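BH0236 protein (Bacillus halodurans, PDB 5T7A) probably binds beta-1,3-glucan through a family 56 carbohydrate-binding module, helping in recognition and hydrolysis of the polysaccharide. Local coordinates at residues H63-N68 with T111-Y116. Sequence-based numbering, arbitrary orientation.
Sequences HLKVNN and TEWFTY. With EDO (1,2-ethanediol), chain E; EDO (1,2-ethanediol), chain F.
An aromatic platform on the surface of the antiparallel β-sheet, possibly part of the sugar-binding site, is formed where the indole of Trp113 reaches across strand 95-103 to His63, Leu64 and Lys65 on strand 60-66. No hydrogen bond joins the two segments, whose CA atoms stay 8.6 Å apart even at the His63–Trp113 pair. The gap is bridged by the indole, with CG anti to the carbonyl carbon (chi1 -71°), which brings the far rim of the six-membered ring onto strand 60-66, the next strand but one. There Trp113 CZ3 lies 3.4 Å from His63 O, which comes in obliquely, while Trp113 CH2 touches His63 CB at 3.8 Å. Leu64 CA meets the ring edge near its plane, 4.0 Å from Trp113 CZ3. The imidazole of His63 is fixed by hydrogen bonds to Thr101 and Asn73. Lys65 rises as an extended chain, its CE approaching obliquely, 4.1 Å from Trp113 CH2, and its NZ standing above the face that carries a 1,2-ethanediol; at 5.3 Å from NZ to the six-membered ring centroid, any cation-pi attraction is weak. This diol, probably from the crystallisation liquor, has C1 3.7 Å above the plane, and its O1 accepts a hydrogen bond from Lys65 NZ whose modelled length is doubtfully short. With an alanine at Lys65 the aliphatic chain and ammonium are gone, which is likely to open a gap against the indole and leave this face without the nearby charge and donor. A hydrophobic face flanked by a hydrogen-bond donor suits a carbohydrate, and the diol may mimic part of a glucan.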
loop_
_atom_site.group_PDB
_atom_site.type_symbol
_atom_site.label_atom_id
_atom_site.label_comp_id
_atom_site.label_asym_id
_atom_site.label_seq_id
_atom_site.Cartn_x
_atom_site.Cartn_y
_atom_site.Cartn_z
ATOM N N HIS A 63 -4.219 -4.889 -1.097
ATOM C CA HIS A 63 -4.597 -6.177 -0.420
ATOM C C HIS A 63 -3.793 -6.174 0.867
ATOM O O HIS A 63 -2.584 -5.918 0.826
ATOM C CB HIS A 63 -4.190 -7.358 -1.281
ATOM C CG HIS A 63 -4.553 -7.190 -2.720
ATOM N ND1 HIS A 63 -5.871 -7.111 -3.157
ATOM C CD2 HIS A 63 -3.798 -6.968 -3.806
ATOM C CE1 HIS A 63 -5.892 -6.875 -4.455
ATOM N NE2 HIS A 63 -4.651 -6.798 -4.882
ATOM N N LEU A 64 -4.450 -6.338 2.039
ATOM C CA LEU A 64 -3.687 -6.258 3.293
ATOM C C LEU A 64 -4.133 -7.279 4.295
ATOM O O LEU A 64 -5.283 -7.746 4.269
ATOM C CB LEU A 64 -3.658 -4.841 3.832
ATOM C CG LEU A 64 -4.979 -4.189 4.235
ATOM C CD1 LEU A 64 -5.294 -4.627 5.651
ATOM C CD2 LEU A 64 -4.895 -2.655 4.106
ATOM N N LYS A 65 -3.199 -7.618 5.165
ATOM C CA LYS A 65 -3.514 -8.445 6.338
ATOM C C LYS A 65 -2.720 -7.947 7.492
ATOM O O LYS A 65 -1.578 -7.520 7.349
ATOM C CB LYS A 65 -3.015 -9.860 6.104
ATOM C CG LYS A 65 -3.608 -10.633 4.988
ATOM C CD LYS A 65 -2.698 -11.841 4.711
ATOM C CE LYS A 65 -3.316 -12.662 3.631
ATOM N NZ LYS A 65 -2.813 -14.063 3.619
ATOM N N VAL A 66 -3.257 -8.112 8.698
ATOM C CA VAL A 66 -2.569 -7.689 9.890
ATOM C C VAL A 66 -2.376 -8.928 10.797
ATOM O O VAL A 66 -3.371 -9.611 11.054
ATOM C CB VAL A 66 -3.384 -6.658 10.638
ATOM C CG1 VAL A 66 -2.661 -6.312 11.948
ATOM C CG2 VAL A 66 -3.655 -5.392 9.822
ATOM N N ASN A 67 -1.140 -9.184 11.226
ATOM C CA ASN A 67 -0.765 -10.395 12.056
ATOM C C ASN A 67 -1.373 -11.662 11.437
ATOM O O ASN A 67 -1.959 -12.534 12.128
ATOM C CB ASN A 67 -1.260 -10.188 13.483
ATOM C CG ASN A 67 -0.647 -8.954 14.148
ATOM O OD1 ASN A 67 0.522 -8.693 13.944
ATOM N ND2 ASN A 67 -1.446 -8.160 14.842
ATOM N N ASN A 68 -1.224 -11.765 10.125
ATOM C CA ASN A 68 -1.648 -12.916 9.348
ATOM C C ASN A 68 -3.143 -13.204 9.468
ATOM O O ASN A 68 -3.577 -14.370 9.359
ATOM C CB ASN A 68 -0.801 -14.175 9.677
ATOM C CG ASN A 68 -0.913 -15.236 8.593
ATOM O OD1 ASN A 68 -0.882 -14.936 7.405
ATOM N ND2 ASN A 68 -1.072 -16.495 8.999
ATOM N N THR A 111 1.504 -7.127 -7.351
ATOM C CA THR A 111 2.787 -7.270 -6.727
ATOM C C THR A 111 2.825 -8.450 -5.720
ATOM O O THR A 111 1.818 -8.966 -5.301
ATOM C CB THR A 111 3.163 -5.972 -5.965
ATOM O OG1 THR A 111 2.446 -5.861 -4.715
ATOM C CG2 THR A 111 2.960 -4.754 -6.807
ATOM N N GLU A 112 4.029 -8.745 -5.293
ATOM C CA GLU A 112 4.293 -9.572 -4.165
ATOM C C GLU A 112 3.764 -8.928 -2.910
ATOM O O GLU A 112 3.372 -7.776 -2.926
ATOM C CB GLU A 112 5.827 -9.770 -4.040
ATOM C CG GLU A 112 6.531 -8.531 -3.538
ATOM C CD GLU A 112 7.991 -8.506 -3.877
ATOM O OE1 GLU A 112 8.307 -8.246 -5.050
ATOM O OE2 GLU A 112 8.785 -8.739 -2.926
ATOM N N TRP A 113 3.785 -9.677 -1.802
ATOM C CA TRP A 113 3.448 -9.180 -0.505
ATOM C C TRP A 113 4.656 -8.560 0.142
ATOM O O TRP A 113 5.713 -9.204 0.288
ATOM C CB TRP A 113 2.954 -10.309 0.391
ATOM C CG TRP A 113 1.633 -10.808 0.020
ATOM C CD1 TRP A 113 1.337 -11.919 -0.770
ATOM C CD2 TRP A 113 0.382 -10.280 0.453
ATOM N NE1 TRP A 113 -0.029 -12.051 -0.895
ATOM C CE2 TRP A 113 -0.636 -11.068 -0.136
ATOM C CE3 TRP A 113 0.023 -9.208 1.262
ATOM C CZ2 TRP A 113 -1.977 -10.817 0.100
ATOM C CZ3 TRP A 113 -1.288 -8.972 1.484
ATOM C CH2 TRP A 113 -2.270 -9.763 0.907
ATOM N N PHE A 114 4.524 -7.300 0.558
ATOM C CA PHE A 114 5.476 -6.585 1.360
ATOM C C PHE A 114 5.096 -6.680 2.825
ATOM O O PHE A 114 3.953 -6.992 3.146
ATOM C CB PHE A 114 5.536 -5.095 0.937
ATOM C CG PHE A 114 5.865 -4.935 -0.513
ATOM C CD1 PHE A 114 7.178 -5.076 -0.968
ATOM C CD2 PHE A 114 4.880 -4.626 -1.415
ATOM C CE1 PHE A 114 7.476 -4.975 -2.322
ATOM C CE2 PHE A 114 5.165 -4.492 -2.769
ATOM C CZ PHE A 114 6.464 -4.626 -3.209
ATOM N N THR A 115 6.065 -6.415 3.707
ATOM C CA THR A 115 5.824 -6.499 5.169
ATOM C C THR A 115 6.316 -5.253 5.871
ATOM O O THR A 115 7.363 -4.699 5.453
ATOM C CB THR A 115 6.408 -7.820 5.809
ATOM O OG1 THR A 115 5.927 -7.937 7.148
ATOM C CG2 THR A 115 7.838 -7.822 5.725
ATOM N N TYR A 116 5.543 -4.817 6.854
ATOM C CA TYR A 116 5.873 -3.694 7.707
ATOM C C TYR A 116 5.622 -4.078 9.157
ATOM O O TYR A 116 4.557 -4.609 9.471
ATOM C CB TYR A 116 4.992 -2.471 7.343
ATOM C CG TYR A 116 5.078 -1.346 8.325
ATOM C CD1 TYR A 116 6.213 -0.536 8.320
ATOM C CD2 TYR A 116 4.042 -1.036 9.178
ATOM C CE1 TYR A 116 6.333 0.472 9.251
ATOM C CE2 TYR A 116 4.153 -0.020 10.122
ATOM C CZ TYR A 116 5.294 0.718 10.164
ATOM O OH TYR A 116 5.318 1.719 11.133
HETATM C C1 EDO E . 0.426 -12.708 3.220
HETATM O O1 EDO E . -0.425 -13.747 3.671
HETATM C C2 EDO E . 1.505 -13.375 2.429
HETATM O O2 EDO E . 2.739 -13.355 3.138
HETATM C C1 EDO F . -7.045 -7.840 10.297
HETATM O O1 EDO F . -8.422 -7.535 10.237
HETATM C C2 EDO F . -6.562 -7.923 8.855
HETATM O O2 EDO F . -5.897 -9.155 8.531
#